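PDB 3BRS: periplasmic binding protein/LacI transcriptional regulator from Clostridium phytofermentans, which probably binds a sugar outside the cell and hands it to a membrane transporter, as in related periplasmic binding proteins. Local coordinates for residues A[68-73]-A[252-257]; A[92-97]-A[258-263]. One frame throughout, in Å; residues are numbered along the deposited sequence. Where two conformers were deposited one is given.

Interaction 1: A[68-73]-A[252-257]; sequences VILLAA and LGVEKA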
loop_
_atom_site.group_PDB
_atom_site.type_symbol
_atom_site.label_atom_id
_atom_site.label_comp_id
_atom_site.label_asym_id
_atom_site.label_seq_id
_atom_site.Cartn_x
_atom_site.Cartn_y
_atom_site.Cartn_z
ATOM N N VAL A 68 -20.242 4.639 9.756
ATOM C CA VAL A 68 -18.801 4.306 9.739
ATOM C C VAL A 68 -18.199 4.814 8.465
ATOM O O VAL A 68 -18.826 4.718 7.417
ATOM C CB VAL A 68 -18.545 2.757 9.741
ATOM C CG1 VAL A 68 -17.019 2.457 9.678
ATOM C CG2 VAL A 68 -19.189 2.055 10.968
ATOM N N ILE A 69 -16.985 5.330 8.518
ATOM C CA ILE A 69 -16.271 5.563 7.262
ATOM C C ILE A 69 -15.007 4.731 7.360
ATOM O O ILE A 69 -14.321 4.784 8.400
ATOM C CB ILE A 69 -15.892 7.045 7.176
ATOM C CG1 ILE A 69 -17.039 7.876 6.563
ATOM C CG2 ILE A 69 -14.493 7.252 6.484
ATOM C CD1 ILE A 69 -16.893 9.455 6.928
ATOM N N LEU A 70 -14.690 3.934 6.331
ATOM C CA LEU A 70 -13.396 3.221 6.302
ATOM C C LEU A 70 -12.454 3.987 5.374
ATOM O O LEU A 70 -12.846 4.274 4.253
ATOM C CB LEU A 70 -13.528 1.782 5.757
ATOM C CG LEU A 70 -14.513 0.910 6.511
ATOM C CD1 LEU A 70 -15.933 1.211 6.082
ATOM C CD2 LEU A 70 -14.138 -0.444 6.112
ATOM N N LEU A 71 -11.200 4.245 5.765
ATOM C CA LEU A 71 -10.499 5.239 5.033
ATOM C C LEU A 71 -9.117 4.762 4.855
ATOM O O LEU A 71 -8.500 4.379 5.854
ATOM C CB LEU A 71 -10.520 6.578 5.809
ATOM C CG LEU A 71 -9.586 7.667 5.302
ATOM C CD1 LEU A 71 -9.919 8.105 3.837
ATOM C CD2 LEU A 71 -9.641 8.852 6.298
ATOM N N ALA A 72 -8.623 4.782 3.604
ATOM C CA ALA A 72 -7.171 4.525 3.346
ATOM C C ALA A 72 -6.623 5.918 3.084
ATOM O O ALA A 72 -7.047 6.579 2.144
ATOM C CB ALA A 72 -6.950 3.551 2.201
ATOM N N ALA A 73 -5.808 6.430 4.031
ATOM C CA ALA A 73 -5.486 7.872 4.039
ATOM C C ALA A 73 -4.494 8.126 2.928
ATOM O O ALA A 73 -3.343 7.616 2.917
ATOM C CB ALA A 73 -4.891 8.243 5.370
ATOM N N LEU A 252 -12.093 -7.543 7.351
ATOM C CA LEU A 252 -11.974 -7.219 8.752
ATOM C C LEU A 252 -12.399 -5.794 9.049
ATOM O O LEU A 252 -12.935 -5.527 10.121
ATOM C CB LEU A 252 -10.506 -7.411 9.260
ATOM C CG LEU A 252 -9.831 -8.797 9.034
ATOM C CD1 LEU A 252 -8.340 -8.881 9.516
ATOM C CD2 LEU A 252 -10.631 -9.996 9.558
ATOM N N GLY A 253 -12.119 -4.851 8.148
ATOM C CA GLY A 253 -12.388 -3.430 8.436
ATOM C C GLY A 253 -13.906 -3.384 8.682
ATOM O O GLY A 253 -14.413 -2.808 9.662
ATOM N N VAL A 254 -14.631 -4.009 7.786
ATOM C CA VAL A 254 -16.115 -4.029 7.915
ATOM C C VAL A 254 -16.587 -4.760 9.174
ATOM O O VAL A 254 -17.168 -4.154 10.102
ATOM C CB VAL A 254 -16.846 -4.578 6.643
ATOM C CG1 VAL A 254 -18.391 -4.593 6.870
ATOM C CG2 VAL A 254 -16.533 -3.674 5.456
ATOM N N GLU A 255 -16.368 -6.069 9.190
ATOM C CA GLU A 255 -16.679 -6.883 10.337
ATOM C C GLU A 255 -16.406 -6.218 11.707
ATOM O O GLU A 255 -17.263 -6.227 12.553
ATOM C CB GLU A 255 -15.920 -8.198 10.198
ATOM C CG GLU A 255 -16.225 -9.191 11.239
ATOM C CD GLU A 255 -15.368 -10.399 11.045
ATOM O OE1 GLU A 255 -14.127 -10.249 11.210
ATOM O OE2 GLU A 255 -15.915 -11.474 10.705
ATOM N N LYS A 256 -15.246 -5.620 11.902
ATOM C CA LYS A 256 -14.846 -5.121 13.196
ATOM C C LYS A 256 -15.375 -3.701 13.414
ATOM O O LYS A 256 -15.407 -3.219 14.537
ATOM C CB LYS A 256 -13.317 -5.061 13.343
ATOM C CG LYS A 256 -12.575 -6.415 13.282
ATOM C CD LYS A 256 -12.976 -7.334 14.417
ATOM C CE LYS A 256 -11.998 -8.526 14.550
ATOM N NZ LYS A 256 -12.491 -9.733 13.843
ATOM N N ALA A 257 -15.770 -3.031 12.340
ATOM C CA ALA A 257 -16.544 -1.762 12.443
ATOM C C ALA A 257 -17.837 -2.101 13.163
ATOM O O ALA A 257 -18.429 -1.248 13.860
ATOM C CB ALA A 257 -16.893 -1.228 11.069
#

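Interaction 2: A[92-97]-A[258-263]; sequences KLIVID and LKLLKK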
loop_
_atom_site.group_PDB
_atom_site.type_symbol
_atom_site.label_atom_id
_atom_site.label_comp_id
_atom_site.label_asym_id
_atom_site.label_seq_id
_atom_site.Cartn_x
_atom_site.Cartn_y
_atom_site.Cartn_z
ATOM N N LYS A 92 -17.936 6.577 13.201
ATOM C CA LYS A 92 -16.813 5.699 13.518
ATOM C C LYS A 92 -15.761 5.752 12.383
ATOM O O LYS A 92 -16.115 5.736 11.201
ATOM C CB LYS A 92 -17.387 4.257 13.626
ATOM C CG LYS A 92 -18.391 4.022 14.756
ATOM C CD LYS A 92 -17.648 3.946 16.085
ATOM C CE LYS A 92 -18.124 4.962 17.109
ATOM N NZ LYS A 92 -19.434 4.562 17.652
ATOM N N LEU A 93 -14.474 5.823 12.716
ATOM C CA LEU A 93 -13.453 5.783 11.729
ATOM C C LEU A 93 -12.677 4.478 11.858
ATOM O O LEU A 93 -12.033 4.262 12.891
ATOM C CB LEU A 93 -12.507 6.975 11.887
ATOM C CG LEU A 93 -11.308 7.089 10.964
ATOM C CD1 LEU A 93 -11.685 7.006 9.459
ATOM C CD2 LEU A 93 -10.666 8.380 11.267
ATOM N N ILE A 94 -12.702 3.647 10.824
ATOM C CA ILE A 94 -11.702 2.559 10.606
ATOM C C ILE A 94 -10.660 2.999 9.615
ATOM O O ILE A 94 -10.974 3.455 8.493
ATOM C CB ILE A 94 -12.360 1.240 10.028
ATOM C CG1 ILE A 94 -13.490 0.846 10.860
ATOM C CG2 ILE A 94 -11.364 -0.002 9.877
ATOM C CD1 ILE A 94 -13.185 0.965 12.287
ATOM N N VAL A 95 -9.398 2.938 10.005
ATOM C CA VAL A 95 -8.360 3.149 9.003
ATOM C C VAL A 95 -7.969 1.798 8.368
ATOM O O VAL A 95 -7.719 0.870 9.075
ATOM C CB VAL A 95 -7.232 3.922 9.480
ATOM C CG1 VAL A 95 -6.046 3.690 8.530
ATOM C CG2 VAL A 95 -7.624 5.446 9.531
ATOM N N ILE A 96 -8.031 1.695 7.024
ATOM C CA ILE A 96 -7.598 0.488 6.341
ATOM C C ILE A 96 -6.303 0.746 5.465
ATOM O O ILE A 96 -6.144 1.801 4.839
ATOM C CB ILE A 96 -8.689 0.028 5.439
ATOM C CG1 ILE A 96 -9.206 1.240 4.679
ATOM C CG2 ILE A 96 -9.758 -0.826 6.217
ATOM C CD1 ILE A 96 -9.931 0.863 3.371
ATOM N N ASP A 97 -5.375 -0.197 5.440
ATOM C CA ASP A 97 -4.142 -0.038 4.634
ATOM C C ASP A 97 -3.169 1.048 5.077
ATOM O O ASP A 97 -2.053 0.707 5.358
ATOM C CB ASP A 97 -4.527 0.148 3.173
ATOM C CG ASP A 97 -3.320 0.384 2.265
ATOM O OD1 ASP A 97 -2.401 -0.423 2.298
ATOM O OD2 ASP A 97 -3.271 1.360 1.521
ATOM N N LEU A 258 -18.242 -3.362 12.998
ATOM C CA LEU A 258 -19.426 -3.870 13.630
ATOM C C LEU A 258 -19.292 -3.932 15.157
ATOM O O LEU A 258 -20.209 -3.597 15.888
ATOM C CB LEU A 258 -19.778 -5.227 13.057
ATOM C CG LEU A 258 -20.694 -5.270 11.821
ATOM C CD1 LEU A 258 -21.363 -6.670 11.729
ATOM C CD2 LEU A 258 -21.734 -4.155 11.922
ATOM N N LYS A 259 -18.113 -4.306 15.634
ATOM C CA LYS A 259 -17.881 -4.378 17.055
ATOM C C LYS A 259 -18.026 -3.012 17.646
ATOM O O LYS A 259 -18.750 -2.852 18.630
ATOM C CB LYS A 259 -16.532 -4.986 17.348
ATOM C CG LYS A 259 -16.478 -6.372 16.768
ATOM C CD LYS A 259 -15.868 -7.329 17.698
ATOM C CE LYS A 259 -16.262 -8.734 17.331
ATOM N NZ LYS A 259 -16.589 -9.428 18.603
ATOM N N LEU A 260 -17.445 -2.008 17.004
ATOM C CA LEU A 260 -17.500 -0.655 17.563
ATOM C C LEU A 260 -18.925 -0.153 17.721
ATOM O O LEU A 260 -19.251 0.480 18.711
ATOM C CB LEU A 260 -16.799 0.349 16.660
ATOM C CG LEU A 260 -15.381 0.068 16.229
ATOM C CD1 LEU A 260 -14.986 1.075 15.133
ATOM C CD2 LEU A 260 -14.459 0.176 17.478
ATOM N N LEU A 261 -19.739 -0.374 16.694
ATOM C CA LEU A 261 -21.126 0.064 16.710
ATOM C C LEU A 261 -21.931 -0.710 17.748
ATOM O O LEU A 261 -22.875 -0.162 18.289
ATOM C CB LEU A 261 -21.735 -0.189 15.341
ATOM C CG LEU A 261 -22.057 0.834 14.262
ATOM C CD1 LEU A 261 -21.421 2.247 14.245
ATOM C CD2 LEU A 261 -21.709 0.068 13.088
ATOM N N LYS A 262 -21.611 -1.998 17.956
ATOM C CA LYS A 262 -22.109 -2.798 19.108
ATOM C C LYS A 262 -21.479 -2.382 20.480
ATOM O O LYS A 262 -21.867 -2.864 21.531
ATOM C CB LYS A 262 -21.858 -4.286 18.896
ATOM C CG LYS A 262 -22.975 -5.046 18.319
ATOM C CD LYS A 262 -22.810 -5.233 16.853
ATOM C CE LYS A 262 -23.639 -6.423 16.376
ATOM N NZ LYS A 262 -23.112 -7.717 16.932
ATOM N N LYS A 263 -20.513 -1.488 20.493
ATOM C CA LYS A 263 -20.027 -0.994 21.794
ATOM C C LYS A 263 -19.236 -2.099 22.506
ATOM O O LYS A 263 -19.239 -2.210 23.745
ATOM C CB LYS A 263 -21.218 -0.538 22.663
ATOM C CG LYS A 263 -21.923 0.685 22.161
ATOM C CD LYS A 263 -21.284 1.997 22.635
ATOM C CE LYS A 263 -22.132 3.171 22.122
ATOM N NZ LYS A 263 -23.618 2.980 22.406
#

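Interaction 1: A[68-73]-A[252-257]
The peptide group joining Gly253 to Val254 presents one face to strand 68-71, and the CD2 methyl of Leu70 sits on it, almost straight above the carbonyl carbon, with Leu70 CD2 3.9 Å from Gly253 C. Gly253 has no side chain to stand between them, so the methyl rests directly on helix backbone. Beside this peptide, Val254 CG2 comes to 4.1 Å from Leu70 CD2, closing one flank of the leucine end. With CG anti to the carbonyl carbon (chi1 -57°), Leu70 carries CD2 out to the helix. One helical turn on, Ala257 CB is met by both branches of Val68, with CG1 at 3.9 Å and CG2 at 4.0 Å from it. Val68 was modelled in two conformers, so this detail is less certain than the leucine contact.

The arrangement belongs to the Rossmann-like N-terminal lobe of the type I periplasmic binding protein fold: helix 246-262 lies against one face of the parallel sheet; its segment 252-257 runs nearly antiparallel to strand 68-71, at 153°, with the axes of the two 9.8 Å apart at closest approach. Helix 51-63 packs on the other face through Ile69 and Leu71. Met8 of the adjoining strand 7-11 touches Val68, Val254 and Ala257, extending the same apolar layer. No hydrogen bond joins the two segments. Glu255 and Lys256 take no part in the contact with the strand; Lys256 NZ meets Glu255 OE1 at 3.1 Å from above the carboxylate plane, 46° out of it, in a salt bridge, while Glu255 OE2 bonds to the hydroxyl of Tyr36.

Interaction 2: A[92-97]-A[258-263]
The last turn of helix 246-262, closed by a Schellman motif at Lys263, packs over the start of strand 92-96 through Leu260 and Leu261, which meet Lys92 and Ile94. The aliphatic part of Lys92 does most of the work on the strand side. Its CD lies 3.7 Å from Leu260 CB, the two side chains passing each other in opposite directions, and its CG comes to 3.5 Å from Leu261 CD1. A chi1 of -64° and a bend at chi2 lay CG and CD against the leucines, and the further bends turn the chain end off them. Deeper in, where Ile94 is buried, the methyls Ile94 CD1 and Leu260 CD1 meet at 3.4 Å, closer than usual van der Waals contact, so the packing is tight here. The CB of Ile94 is not aimed at the helix; chi1 of -52° and chi2 of -43° swing CD1 back to Leu260.

In this alpha/beta lobe the helix flanks the parallel sheet; the axis of its segment 258-262 passes 9.6 Å from that of strand 92-96 at closest approach and is nearly antiparallel to it. Leu260 also touches Ile107 of the next strand, 107-110, and Leu261 reaches Val68 on strand 68-71, so the turn spans three neighbouring strands. Positive phi at Lys263 turns the chain out of the helix, and its N bonds back to Leu260 O at 2.9 Å. In the loop that follows the helix, Val266 comes back to touch the side chain of Leu260.

Interactions 1 and 2 are successive parts of one helix-on-sheet interface, their centres about 6 Å apart. Helix 246-262 supplies residues 252-257 to the first and 258-263 to the second, while strands 68-71 and 92-96 are parallel neighbours, joined by probable hydrogen bonds from Ile69 N to Lys92 O and from Leu71 N to Ile94 O. Ala257 also touches Ile94, so the apolar layers merge. Along the chain both strands come first and the helix follows far later, after five of the six strands of the second sheet. This late return of the chain to the first lobe fits the multiple interdomain crossings of periplasmic binding proteins.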